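Local coordinates for protein alpha-glucosidase (Pseudoalteromonas sp. K8, PDB 5HQA) that hydrolyses alpha-glucosides as a chloride-activated family 97 glycoside hydrolase, binding calcium and holding the inhibitor acarbose in its sugar pocket, at residues V3-D7 / G8-I12; K43-A46 / P47-N50; F374-Y377 / E378-V382; P509-L513 / A514-A518; V590-E593 / Q594-I598. All coordinates share one frame; numbering follows the deposited sequence. Where two conformers were deposited one is given.

The five contacts sample the three parts of the chain. Contacts 1 and 2 belong to the N-terminal beta domain, their nearest atoms about 17 Å apart. Contact 3 ends a helix of the catalytic barrel; the Y377 side chain lies about 11 Å from a bound acarbose unit. Calcium is bound by E154, E437, E455 and E461, none of them in these contacts. Contacts 4 and 5 meet across the boundary between barrel and C-terminal domain, with centres 12 Å apart: K515 NZ lies 3.1 Å from T591 O, probably a hydrogen bond, and A518 packs on V590. Contact 5 carries the magnesium ligand D592. Contacts 2 and 4 lie farthest apart, 53 Å between centres.

Contact 1: V3-D7 / G8-I12; sequences VQSPD and GNIKI
V3-D7 and G8-I12 form an antiparallel hairpin: V3 and I12 are a hydrogen-bonded pair, Q4 and K11 a non-hydrogen-bonded one, and a type I turn from S5 to G8 reverses the chain. I12 N reaches V3 O at 2.8 Å, and S5 N closes the loop end of the hairpin on I10 O. Inside the turn, S5 OG tucks in close to its own backbone (chi1 56°), where it accepts from I10 N at 3.1 Å and donates to D7 OD1 at 2.7 Å. D7 OD1 takes a second bond from N9 N, 2.9 Å away, on the opposite face of the carboxylate plane, which makes an Asx turn. Two donors on one oxygen fix the D7 carboxylate. K11 runs alongside Q4, its CG 3.8 Å from Q4 CG, then bends at its last torsion (chi4 65°) to bring NZ within 2.7 Å of G8 O; N29 is a second partner of that ammonium. V3 and I12 point to the other side of the hairpin, where both touch F101 of strand 95-104, while strand 22-27 pairs with strand 10-15 and I10 packs on V108 of strand 107-114.

Contact 2: K43-A46 / P47-N50; sequences KQHA and PFSN
H45 and F48 set their rings almost perpendicular, planes at 87°, yet they meet obliquely, through H45 CE1 and F48 CE1, 3.9 Å apart, with the ring centroids separated by 5.7 Å. The pair is therefore neither a stack nor a clean T-shape. At its edge the imidazole is pinned by a bond to the next residue: H45 ND1 donates to A46 O over 2.8 Å, the oxygen lying in the ring plane and the N-H coming in on a lone pair in the carbonyl plane, with an N-H...O angle of 165°. That bond fixes the rotation of the ring and is consistent with a proton on ND1. F42 meets the imidazole edge-to-face, and the F52 ring meets the phenyl ring of F48, so the two rings form part of a small aromatic cluster. The backbone helps bring them together. H45, A46 and P47 all have the extended phi and psi of a polyproline II segment, whose three residues per turn bring positions 45 and 48 to one side; a chi1 of -160° swings the H45 ring away from its own N, which lets the far end of the imidazole reach the F48 ring. The segment lies in the link from strand 30-42 to strand 53-67, which carries the chain from one beta sheet of the N-terminal domain to the other. A46 CB rests 3.5 Å from P47 CD beside the peptide joining them. F48 is buried, bonds through its backbone to F40 and packs on Q117, whereas P47 is exposed.

Contact 3: F374-Y377 / E378-V382; sequences FALY and EKSNV
A Schellman motif ends helix 363-379 here, with Y377 and V382 touching across it. N381, at positive phi, is the C-prime residue that turns the chain out of the helix. V382 N reaches back to Y377 O at 2.9 Å, and inside this loop N381 N bonds to E378 O at 3.2 Å. The last regular turn is plain alpha helix, E378 N to F374 O and K379 N to A375 O. S380 is the first residue to leave helical angles; its backbone N makes weak bonds to L376 O and Y377 O, and its hydroxyl OG adds a donor to L376 O at 2.8 Å, from above the carbonyl plane. After the turn V382 packs against the tyrosine. With chi1 at 170°, V382 CG1 is placed over one face of the Y377 ring, 4.1 Å from the centroid and 21° off the normal, a CH-pi contact, while CG2 sits 3.6 Å from Y377 CD1. The ring also meets H357 nearly parallel, and its OH bonds to H356 N, so the tyrosine ties the helix end to strand 352-358. An apolar pair between the third-last helical residue and the one after C-prime is the usual companion of a Schellman motif; here it closes the helix of a beta-alpha-beta unit of the catalytic barrel, just ahead of strand 384-388.

Contact 4: P509-L513 / A514-A518; sequences PQTTL and AKQLA
T511 OG1 is gripped from two directions: it accepts from Q516 NE2 at 3.0 Å, almost straight (173°) and in the plane of the amide, and it donates to T512 O at 2.9 Å. With chi1 82° the hydroxyl is turned to T512 O and to the Q516 amide. The Q516 chain, bent at its second torsion (chi2 -62°), swings that amide back to meet it. The other end of the amide is just as occupied: Q516 OE1 takes bonds from Q460 NE2 and from the backbone N of G493 and I494, so both ends of the buried amide are held and its flip is fixed. P509 CB closes against it, 3.8 Å from Q516 NE2. T512, next after T511, is the N-cap of helix 513-522. Its OG1 accepts from K515 N at 3.3 Å, the capping bond, and also bonds D618 OD2 of the C-terminal domain. Within the first turn L517 N bonds to L513 O, whereas Q516 N makes only a weak bond to T512 O. K515, extended to its end, crosses T511 at about a right angle, with CD 3.7 Å from T511 CB, so the threonine packs against one side of the lysine's aliphatic chain. Its ammonium goes on to S651 OG and T591 O, with a weak bond to P472 O, polar partners that would help offset a buried charge, while L517 packs on F546 and I547 of helix 541-549 and on Y616 of strand 611-618.

Contact 5: V590-E593 / Q594-I598; sequences VTDE and QARTI. With MG (magnesium ion), chain F.
D592 and R596 form a side-on salt bridge in which both oxygens of the carboxylate are used. D592 OD1 accepts from R596 NE at 3.2 Å and from Q594 N at 3.0 Å, the two donors coming from opposite faces of its plane; the bond to Q594 N closes an Asx turn. D592 OD2 takes R596 NH2 at 3.0 Å on its syn side and binds the magnesium ion at 2.1 Å; NH2 also makes a weak bond to OD1. Carboxylate and guanidinium planes stand 47° apart, though both acceptors lie near the guanidinium plane. Arginine and metal would probably keep D592 ionised, and the Asx turn fixes its rotation. T591 OG1, turned away from its own N by a chi1 of -175°, donates to Q594 O at 2.8 Å, so the turn that leads from strand 585-591 to strand 596-601, in a different sheet, is held by a second bond. E593 is a second-shell residue that holds metal-bound waters: OE1 accepts from one at 2.7 Å and OE2 from another at 2.8 Å, while a further water, not on the metal, bridges OE2 and Q594 NE2. Three metal-bound waters, two held by E593, join D592 OD2, D566 OD1 and G565 O. This is the oxygen-only, six-coordinate and partly hydrated shell typical of magnesium sites, built on turns of the C-terminal beta domain.

Contact 1: V3-D7 / G8-I12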
loop_
_atom_site.group_PDB
_atom_site.type_symbol
_atom_site.label_atom_id
_atom_site.label_comp_id
_atom_site.label_asym_id
_atom_site.label_seq_id
_atom_site.Cartn_x
_atom_site.Cartn_y
_atom_site.Cartn_z
ATOM N N VAL A 3 23.676 14.751 11.727
ATOM C CA VAL A 3 22.333 15.198 12.073
ATOM C C VAL A 3 21.713 14.106 12.932
ATOM O O VAL A 3 22.009 12.920 12.755
ATOM C CB VAL A 3 21.476 15.502 10.814
ATOM C CG1 VAL A 3 21.209 14.229 9.993
ATOM C CG2 VAL A 3 20.165 16.215 11.189
ATOM N N GLN A 4 20.882 14.511 13.894
ATOM C CA GLN A 4 20.268 13.580 14.834
ATOM C C GLN A 4 18.763 13.788 14.870
ATOM O O GLN A 4 18.257 14.875 14.578
ATOM C CB GLN A 4 20.828 13.757 16.253
ATOM C CG GLN A 4 22.339 13.831 16.329
ATOM C CD GLN A 4 22.832 14.038 17.755
ATOM O OE1 GLN A 4 22.033 14.182 18.685
ATOM N NE2 GLN A 4 24.151 14.057 17.930
ATOM N N SER A 5 18.046 12.737 15.260
ATOM C CA SER A 5 16.619 12.881 15.480
ATOM C C SER A 5 16.375 13.872 16.617
ATOM O O SER A 5 17.279 14.160 17.405
ATOM C CB SER A 5 15.988 11.527 15.812
ATOM O OG SER A 5 16.634 10.947 16.932
ATOM N N PRO A 6 15.159 14.414 16.716
ATOM C CA PRO A 6 14.858 15.301 17.849
ATOM C C PRO A 6 15.178 14.691 19.205
ATOM O O PRO A 6 15.715 15.393 20.072
ATOM C CB PRO A 6 13.359 15.569 17.675
ATOM C CG PRO A 6 13.160 15.488 16.186
ATOM C CD PRO A 6 14.052 14.364 15.743
ATOM N N ASP A 7 14.898 13.403 19.414
ATOM C CA ASP A 7 15.192 12.800 20.708
ATOM C C ASP A 7 16.641 12.340 20.840
ATOM O O ASP A 7 17.030 11.873 21.917
ATOM C CB ASP A 7 14.229 11.638 21.000
ATOM C CG ASP A 7 14.396 10.451 20.053
ATOM O OD1 ASP A 7 15.360 10.394 19.262
ATOM O OD2 ASP A 7 13.535 9.542 20.115
ATOM N N GLY A 8 17.448 12.472 19.787
ATOM C CA GLY A 8 18.853 12.110 19.839
ATOM C C GLY A 8 19.168 10.645 19.610
ATOM O O GLY A 8 20.348 10.301 19.491
ATOM N N ASN A 9 18.161 9.766 19.530
ATOM C CA ASN A 9 18.451 8.336 19.459
ATOM C C ASN A 9 18.960 7.896 18.094
ATOM O O ASN A 9 19.739 6.936 18.017
ATOM C CB ASN A 9 17.219 7.526 19.839
ATOM C CG ASN A 9 16.943 7.579 21.323
ATOM O OD1 ASN A 9 17.869 7.652 22.129
ATOM N ND2 ASN A 9 15.669 7.567 21.692
ATOM N N ILE A 10 18.547 8.559 17.017
ATOM C CA ILE A 10 19.044 8.255 15.677
ATOM C C ILE A 10 20.070 9.310 15.297
ATOM O O ILE A 10 19.794 10.517 15.373
ATOM C CB ILE A 10 17.904 8.202 14.645
ATOM C CG1 ILE A 10 16.944 7.054 14.980
ATOM C CG2 ILE A 10 18.477 8.030 13.232
ATOM C CD1 ILE A 10 15.707 7.010 14.100
ATOM N N LYS A 11 21.255 8.865 14.903
ATOM C CA LYS A 11 22.340 9.775 14.560
ATOM C C LYS A 11 22.888 9.368 13.201
ATOM O O LYS A 11 23.262 8.208 13.007
ATOM C CB LYS A 11 23.440 9.745 15.625
ATOM C CG LYS A 11 22.964 10.136 17.036
ATOM C CD LYS A 11 24.141 10.227 18.018
ATOM C CE LYS A 11 23.670 10.517 19.444
ATOM N NZ LYS A 11 22.849 9.395 20.004
ATOM N N ILE A 12 22.938 10.314 12.266
ATOM C CA ILE A 12 23.448 10.065 10.920
ATOM C C ILE A 12 24.742 10.844 10.751
ATOM O O ILE A 12 24.767 12.061 10.971
ATOM C CB ILE A 12 22.435 10.467 9.834
ATOM C CG1 ILE A 12 21.086 9.778 10.052
ATOM C CG2 ILE A 12 22.994 10.144 8.446
ATOM C CD1 ILE A 12 20.042 10.668 10.708
HETATM O O HOH W 1 19.384 10.446 23.017
#

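Contact 2: K43-A46 / P47-N50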
loop_
_atom_site.group_PDB
_atom_site.type_symbol
_atom_site.label_atom_id
_atom_site.label_comp_id
_atom_site.label_asym_id
_atom_site.label_seq_id
_atom_site.Cartn_x
_atom_site.Cartn_y
_atom_site.Cartn_z
ATOM N N LYS A 43 24.903 7.211 -18.476
ATOM C CA LYS A 43 25.242 6.564 -19.735
ATOM C C LYS A 43 26.423 7.256 -20.396
ATOM O O LYS A 43 27.359 6.599 -20.872
ATOM C CB LYS A 43 24.037 6.554 -20.673
ATOM C CG LYS A 43 24.364 5.988 -22.040
ATOM C CD LYS A 43 23.144 5.948 -22.933
ATOM C CE LYS A 43 23.547 5.623 -24.354
ATOM N NZ LYS A 43 22.444 5.956 -25.292
ATOM N N GLN A 44 26.403 8.581 -20.425
ATOM C CA GLN A 44 27.437 9.344 -21.108
ATOM C C GLN A 44 28.147 10.329 -20.196
ATOM O O GLN A 44 29.371 10.460 -20.266
ATOM C CB GLN A 44 26.823 10.081 -22.311
ATOM C CG GLN A 44 27.818 10.893 -23.116
ATOM C CD GLN A 44 28.968 10.055 -23.668
ATOM O OE1 GLN A 44 28.761 8.952 -24.184
ATOM N NE2 GLN A 44 30.191 10.579 -23.552
ATOM N N HIS A 45 27.414 11.022 -19.338
ATOM C CA HIS A 45 28.022 11.959 -18.408
ATOM C C HIS A 45 29.043 11.251 -17.519
ATOM O O HIS A 45 28.920 10.059 -17.220
ATOM C CB HIS A 45 26.929 12.604 -17.553
ATOM C CG HIS A 45 27.342 13.888 -16.915
ATOM N ND1 HIS A 45 28.080 13.936 -15.751
ATOM C CD2 HIS A 45 27.119 15.175 -17.276
ATOM C CE1 HIS A 45 28.293 15.199 -15.422
ATOM N NE2 HIS A 45 27.723 15.969 -16.333
ATOM N N ALA A 46 30.072 11.995 -17.106
ATOM C CA ALA A 46 31.054 11.464 -16.166
ATOM C C ALA A 46 30.386 11.164 -14.819
ATOM O O ALA A 46 29.414 11.828 -14.440
ATOM C CB ALA A 46 32.200 12.455 -15.975
ATOM N N PRO A 47 30.884 10.171 -14.075
ATOM C CA PRO A 47 30.177 9.740 -12.859
ATOM C C PRO A 47 30.272 10.740 -11.713
ATOM O O PRO A 47 31.214 11.531 -11.611
ATOM C CB PRO A 47 30.875 8.422 -12.494
ATOM C CG PRO A 47 32.235 8.541 -13.087
ATOM C CD PRO A 47 32.040 9.306 -14.372
ATOM N N PHE A 48 29.265 10.697 -10.839
ATOM C CA PHE A 48 29.322 11.372 -9.539
ATOM C C PHE A 48 29.649 10.288 -8.519
ATOM O O PHE A 48 28.768 9.695 -7.902
ATOM C CB PHE A 48 28.000 12.064 -9.202
ATOM C CG PHE A 48 27.769 13.356 -9.935
ATOM C CD1 PHE A 48 28.668 13.815 -10.884
ATOM C CD2 PHE A 48 26.647 14.123 -9.660
ATOM C CE1 PHE A 48 28.449 15.016 -11.557
ATOM C CE2 PHE A 48 26.428 15.324 -10.321
ATOM C CZ PHE A 48 27.329 15.767 -11.270
ATOM N N SER A 49 30.943 10.014 -8.359
ATOM C CA SER A 49 31.342 8.927 -7.473
ATOM C C SER A 49 32.480 9.366 -6.557
ATOM O O SER A 49 32.243 10.043 -5.554
ATOM C CB SER A 49 31.729 7.684 -8.286
ATOM O OG SER A 49 32.766 7.961 -9.210
ATOM N N ASN A 50 33.712 9.000 -6.887
ATOM C CA ASN A 50 34.815 9.299 -5.986
ATOM C C ASN A 50 35.277 10.753 -6.130
ATOM O O ASN A 50 34.934 11.460 -7.081
ATOM C CB ASN A 50 35.973 8.335 -6.234
ATOM C CG ASN A 50 36.256 8.153 -7.695
ATOM O OD1 ASN A 50 35.800 7.186 -8.311
ATOM N ND2 ASN A 50 36.996 9.093 -8.274
#

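Contact 3: F374-Y377 / E378-V382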
loop_
_atom_site.group_PDB
_atom_site.type_symbol
_atom_site.label_atom_id
_atom_site.label_comp_id
_atom_site.label_asym_id
_atom_site.label_seq_id
_atom_site.Cartn_x
_atom_site.Cartn_y
_atom_site.Cartn_z
ATOM N N PHE A 374 -13.030 8.620 -19.042
ATOM C CA PHE A 374 -13.360 9.382 -17.841
ATOM C C PHE A 374 -14.518 10.338 -18.095
ATOM O O PHE A 374 -15.327 10.579 -17.192
ATOM C CB PHE A 374 -12.124 10.141 -17.332
ATOM C CG PHE A 374 -11.131 9.265 -16.592
ATOM C CD1 PHE A 374 -11.561 8.201 -15.818
ATOM C CD2 PHE A 374 -9.765 9.517 -16.670
ATOM C CE1 PHE A 374 -10.653 7.393 -15.139
ATOM C CE2 PHE A 374 -8.851 8.712 -15.992
ATOM C CZ PHE A 374 -9.301 7.646 -15.230
ATOM N N ALA A 375 -14.625 10.877 -19.311
ATOM C CA ALA A 375 -15.787 11.694 -19.642
ATOM C C ALA A 375 -17.070 10.884 -19.525
ATOM O O ALA A 375 -18.075 11.370 -18.992
ATOM C CB ALA A 375 -15.644 12.273 -21.047
ATOM N N LEU A 376 -17.051 9.641 -20.013
ATOM C CA LEU A 376 -18.219 8.775 -19.880
ATOM C C LEU A 376 -18.556 8.549 -18.414
ATOM O O LEU A 376 -19.719 8.645 -18.005
ATOM C CB LEU A 376 -17.966 7.441 -20.583
ATOM C CG LEU A 376 -19.006 6.352 -20.299
ATOM C CD1 LEU A 376 -20.390 6.772 -20.779
ATOM C CD2 LEU A 376 -18.591 5.030 -20.935
ATOM N N TYR A 377 -17.541 8.259 -17.603
ATOM C CA TYR A 377 -17.788 8.001 -16.194
ATOM C C TYR A 377 -18.274 9.254 -15.472
ATOM O O TYR A 377 -19.194 9.176 -14.646
ATOM C CB TYR A 377 -16.525 7.445 -15.554
ATOM C CG TYR A 377 -16.426 5.942 -15.647
ATOM C CD1 TYR A 377 -17.544 5.162 -15.942
ATOM C CD2 TYR A 377 -15.218 5.300 -15.427
ATOM C CE1 TYR A 377 -17.451 3.774 -16.007
ATOM C CE2 TYR A 377 -15.117 3.924 -15.487
ATOM C CZ TYR A 377 -16.225 3.165 -15.777
ATOM O OH TYR A 377 -16.084 1.791 -15.823
ATOM N N GLU A 378 -17.688 10.417 -15.774
ATOM C CA GLU A 378 -18.176 11.644 -15.153
ATOM C C GLU A 378 -19.632 11.889 -15.522
ATOM O O GLU A 378 -20.459 12.199 -14.656
ATOM C CB GLU A 378 -17.314 12.843 -15.551
ATOM C CG GLU A 378 -17.742 14.118 -14.815
ATOM C CD GLU A 378 -16.761 15.286 -14.938
ATOM O OE1 GLU A 378 -16.020 15.366 -15.944
ATOM O OE2 GLU A 378 -16.743 16.136 -14.016
ATOM N N LYS A 379 -19.970 11.712 -16.802
ATOM C CA LYS A 379 -21.356 11.829 -17.243
ATOM C C LYS A 379 -22.253 10.814 -16.545
ATOM O O LYS A 379 -23.440 11.076 -16.329
ATOM C CB LYS A 379 -21.416 11.660 -18.761
ATOM C CG LYS A 379 -22.807 11.506 -19.340
ATOM C CD LYS A 379 -22.758 11.143 -20.818
ATOM C CE LYS A 379 -24.165 11.029 -21.397
ATOM N NZ LYS A 379 -24.154 10.690 -22.849
ATOM N N SER A 380 -21.705 9.666 -16.161
ATOM C CA SER A 380 -22.489 8.590 -15.574
ATOM C C SER A 380 -22.495 8.601 -14.048
ATOM O O SER A 380 -22.870 7.590 -13.443
ATOM C CB SER A 380 -21.969 7.236 -16.072
ATOM O OG SER A 380 -22.025 7.166 -17.487
ATOM N N ASN A 381 -22.072 9.696 -13.409
ATOM C CA ASN A 381 -22.095 9.790 -11.947
ATOM C C ASN A 381 -21.161 8.756 -11.294
ATOM O O ASN A 381 -21.436 8.241 -10.205
ATOM C CB ASN A 381 -23.540 9.650 -11.430
ATOM C CG ASN A 381 -23.681 9.912 -9.930
ATOM O OD1 ASN A 381 -23.008 10.786 -9.369
ATOM N ND2 ASN A 381 -24.565 9.140 -9.271
ATOM N N VAL A 382 -20.049 8.425 -11.948
ATOM C CA VAL A 382 -19.052 7.505 -11.398
ATOM C C VAL A 382 -17.940 8.333 -10.761
ATOM O O VAL A 382 -17.307 9.152 -11.438
ATOM C CB VAL A 382 -18.499 6.560 -12.480
ATOM C CG1 VAL A 382 -17.293 5.768 -11.952
ATOM C CG2 VAL A 382 -19.596 5.606 -12.973
#

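Contact 4: P509-L513 / A514-A518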
loop_
_atom_site.group_PDB
_atom_site.type_symbol
_atom_site.label_atom_id
_atom_site.label_comp_id
_atom_site.label_asym_id
_atom_site.label_seq_id
_atom_site.Cartn_x
_atom_site.Cartn_y
_atom_site.Cartn_z
ATOM N N PRO A 509 -9.581 -18.815 1.793
ATOM C CA PRO A 509 -8.878 -18.077 2.854
ATOM C C PRO A 509 -8.577 -19.037 3.990
ATOM O O PRO A 509 -9.466 -19.726 4.496
ATOM C CB PRO A 509 -9.873 -16.980 3.266
ATOM C CG PRO A 509 -10.821 -16.857 2.084
ATOM C CD PRO A 509 -10.928 -18.267 1.547
ATOM N N GLN A 510 -7.302 -19.122 4.351
ATOM C CA GLN A 510 -6.879 -20.027 5.416
ATOM C C GLN A 510 -6.940 -19.291 6.754
ATOM O O GLN A 510 -5.933 -19.016 7.405
ATOM C CB GLN A 510 -5.491 -20.574 5.112
ATOM C CG GLN A 510 -5.499 -21.411 3.841
ATOM C CD GLN A 510 -4.214 -22.181 3.631
ATOM O OE1 GLN A 510 -3.124 -21.706 3.971
ATOM N NE2 GLN A 510 -4.335 -23.386 3.074
ATOM N N THR A 511 -8.169 -18.919 7.117
ATOM C CA THR A 511 -8.442 -18.096 8.291
ATOM C C THR A 511 -9.755 -18.549 8.913
ATOM O O THR A 511 -10.513 -19.323 8.322
ATOM C CB THR A 511 -8.548 -16.593 7.963
ATOM O OG1 THR A 511 -9.862 -16.296 7.473
ATOM C CG2 THR A 511 -7.509 -16.149 6.927
ATOM N N THR A 512 -10.021 -18.049 10.119
ATOM C CA THR A 512 -11.338 -18.168 10.723
ATOM C C THR A 512 -12.224 -17.018 10.253
ATOM O O THR A 512 -11.774 -16.065 9.616
ATOM C CB THR A 512 -11.257 -18.154 12.254
ATOM O OG1 THR A 512 -10.811 -16.863 12.690
ATOM C CG2 THR A 512 -10.307 -19.232 12.768
ATOM N N LEU A 513 -13.510 -17.120 10.600
ATOM C CA LEU A 513 -14.465 -16.070 10.266
ATOM C C LEU A 513 -14.141 -14.775 10.997
ATOM O O LEU A 513 -14.184 -13.691 10.406
ATOM C CB LEU A 513 -15.879 -16.545 10.612
ATOM C CG LEU A 513 -17.044 -15.592 10.365
ATOM C CD1 LEU A 513 -17.136 -15.223 8.899
ATOM C CD2 LEU A 513 -18.333 -16.271 10.830
ATOM N N ALA A 514 -13.823 -14.862 12.290
ATOM C CA ALA A 514 -13.509 -13.652 13.039
ATOM C C ALA A 514 -12.280 -12.947 12.473
ATOM O O ALA A 514 -12.202 -11.716 12.507
ATOM C CB ALA A 514 -13.312 -13.989 14.519
ATOM N N LYS A 515 -11.320 -13.697 11.927
ATOM C CA LYS A 515 -10.161 -13.043 11.320
ATOM C C LYS A 515 -10.581 -12.205 10.116
ATOM O O LYS A 515 -10.027 -11.122 9.878
ATOM C CB LYS A 515 -9.111 -14.087 10.931
ATOM C CG LYS A 515 -7.898 -13.501 10.190
ATOM C CD LYS A 515 -6.696 -14.426 10.321
ATOM C CE LYS A 515 -5.544 -14.005 9.421
ATOM N NZ LYS A 515 -4.463 -15.034 9.480
ATOM N N GLN A 516 -11.579 -12.674 9.355
ATOM C CA GLN A 516 -12.080 -11.880 8.236
ATOM C C GLN A 516 -12.660 -10.555 8.714
ATOM O O GLN A 516 -12.518 -9.531 8.036
ATOM C CB GLN A 516 -13.129 -12.664 7.451
ATOM C CG GLN A 516 -12.565 -13.845 6.670
ATOM C CD GLN A 516 -11.565 -13.410 5.619
ATOM O OE1 GLN A 516 -11.846 -12.521 4.808
ATOM N NE2 GLN A 516 -10.374 -14.007 5.652
ATOM N N LEU A 517 -13.317 -10.551 9.882
ATOM C CA LEU A 517 -13.837 -9.299 10.430
ATOM C C LEU A 517 -12.705 -8.389 10.898
ATOM O O LEU A 517 -12.740 -7.170 10.678
ATOM C CB LEU A 517 -14.788 -9.592 11.587
ATOM C CG LEU A 517 -16.007 -10.443 11.252
ATOM C CD1 LEU A 517 -16.820 -10.698 12.507
ATOM C CD2 LEU A 517 -16.848 -9.748 10.196
ATOM N N ALA A 518 -11.696 -8.969 11.547
ATOM C CA ALA A 518 -10.584 -8.181 12.065
ATOM C C ALA A 518 -9.865 -7.406 10.964
ATOM O O ALA A 518 -9.290 -6.340 11.231
ATOM C CB ALA A 518 -9.604 -9.101 12.792
#

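Contact 5: V590-E593 / Q594-I598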
loop_
_atom_site.group_PDB
_atom_site.type_symbol
_atom_site.label_atom_id
_atom_site.label_comp_id
_atom_site.label_asym_id
_atom_site.label_seq_id
_atom_site.Cartn_x
_atom_site.Cartn_y
_atom_site.Cartn_z
ATOM N N VAL A 590 -5.111 -10.041 14.562
ATOM C CA VAL A 590 -4.995 -11.302 13.836
ATOM C C VAL A 590 -3.715 -12.003 14.265
ATOM O O VAL A 590 -2.762 -11.380 14.740
ATOM C CB VAL A 590 -5.004 -11.138 12.296
ATOM C CG1 VAL A 590 -6.315 -10.493 11.821
ATOM C CG2 VAL A 590 -3.789 -10.353 11.830
ATOM N N THR A 591 -3.705 -13.320 14.089
ATOM C CA THR A 591 -2.513 -14.111 14.334
ATOM C C THR A 591 -2.136 -14.866 13.059
ATOM O O THR A 591 -2.803 -14.764 12.025
ATOM C CB THR A 591 -2.733 -15.070 15.505
ATOM O OG1 THR A 591 -1.511 -15.763 15.794
ATOM C CG2 THR A 591 -3.843 -16.080 15.160
ATOM N N ASP A 592 -1.047 -15.624 13.151
ATOM C CA ASP A 592 -0.558 -16.451 12.051
ATOM C C ASP A 592 -1.091 -17.874 12.200
ATOM O O ASP A 592 -2.233 -18.066 12.625
ATOM C CB ASP A 592 0.978 -16.429 12.016
ATOM C CG ASP A 592 1.609 -16.887 13.342
ATOM O OD1 ASP A 592 0.852 -17.288 14.251
ATOM O OD2 ASP A 592 2.860 -16.859 13.469
ATOM N N GLU A 593 -0.274 -18.887 11.885
ATOM C CA GLU A 593 -0.762 -20.260 11.993
ATOM C C GLU A 593 -0.943 -20.715 13.440
ATOM O O GLU A 593 -1.564 -21.763 13.669
ATOM C CB GLU A 593 0.186 -21.220 11.258
ATOM C CG GLU A 593 1.523 -21.475 11.978
ATOM C CD GLU A 593 2.513 -20.311 11.860
ATOM O OE1 GLU A 593 2.296 -19.401 11.024
ATOM O OE2 GLU A 593 3.514 -20.307 12.613
ATOM N N GLN A 594 -0.435 -19.963 14.416
ATOM C CA GLN A 594 -0.496 -20.361 15.818
ATOM C C GLN A 594 -1.654 -19.670 16.528
ATOM O O GLN A 594 -1.900 -18.476 16.321
ATOM C CB GLN A 594 0.809 -20.015 16.540
ATOM C CG GLN A 594 2.032 -20.775 16.052
ATOM C CD GLN A 594 3.231 -20.566 16.964
ATOM O OE1 GLN A 594 3.120 -19.953 18.030
ATOM N NE2 GLN A 594 4.386 -21.075 16.547
ATOM N N ALA A 595 -2.351 -20.419 17.386
ATOM C CA ALA A 595 -3.243 -19.788 18.354
ATOM C C ALA A 595 -2.412 -18.949 19.321
ATOM O O ALA A 595 -1.318 -19.351 19.726
ATOM C CB ALA A 595 -4.044 -20.844 19.115
ATOM N N ARG A 596 -2.916 -17.770 19.673
ATOM C CA ARG A 596 -2.155 -16.830 20.494
ATOM C C ARG A 596 -3.071 -16.153 21.499
ATOM O O ARG A 596 -4.207 -15.798 21.176
ATOM C CB ARG A 596 -1.461 -15.733 19.656
ATOM C CG ARG A 596 -0.272 -16.217 18.854
ATOM C CD ARG A 596 0.461 -15.108 18.056
ATOM N NE ARG A 596 1.313 -15.778 17.075
ATOM C CZ ARG A 596 2.520 -16.253 17.352
ATOM N NH1 ARG A 596 3.018 -16.075 18.574
ATOM N NH2 ARG A 596 3.235 -16.893 16.423
ATOM N N THR A 597 -2.556 -15.959 22.711
ATOM C CA THR A 597 -3.203 -15.159 23.741
ATOM C C THR A 597 -2.467 -13.831 23.853
ATOM O O THR A 597 -1.241 -13.813 23.988
ATOM C CB THR A 597 -3.187 -15.888 25.085
ATOM O OG1 THR A 597 -3.930 -17.106 24.966
ATOM C CG2 THR A 597 -3.805 -15.029 26.177
ATOM N N ILE A 598 -3.206 -12.727 23.778
ATOM C CA ILE A 598 -2.614 -11.394 23.813
ATOM C C ILE A 598 -3.325 -10.571 24.880
ATOM O O ILE A 598 -4.550 -10.412 24.828
ATOM C CB ILE A 598 -2.708 -10.687 22.455
ATOM C CG1 ILE A 598 -2.209 -11.602 21.341
ATOM C CG2 ILE A 598 -1.908 -9.386 22.488
ATOM C CD1 ILE A 598 -2.667 -11.157 19.982
HETATM MG MG MG F . 4.694 -16.472 12.544
HETATM O O HOH W 2 4.267 -22.383 14.064
HETATM O O HOH W 3 4.302 -17.578 10.888
HETATM O O HOH W 4 5.270 -18.249 13.475
HETATM O O HOH W 5 6.617 -16.210 11.803
#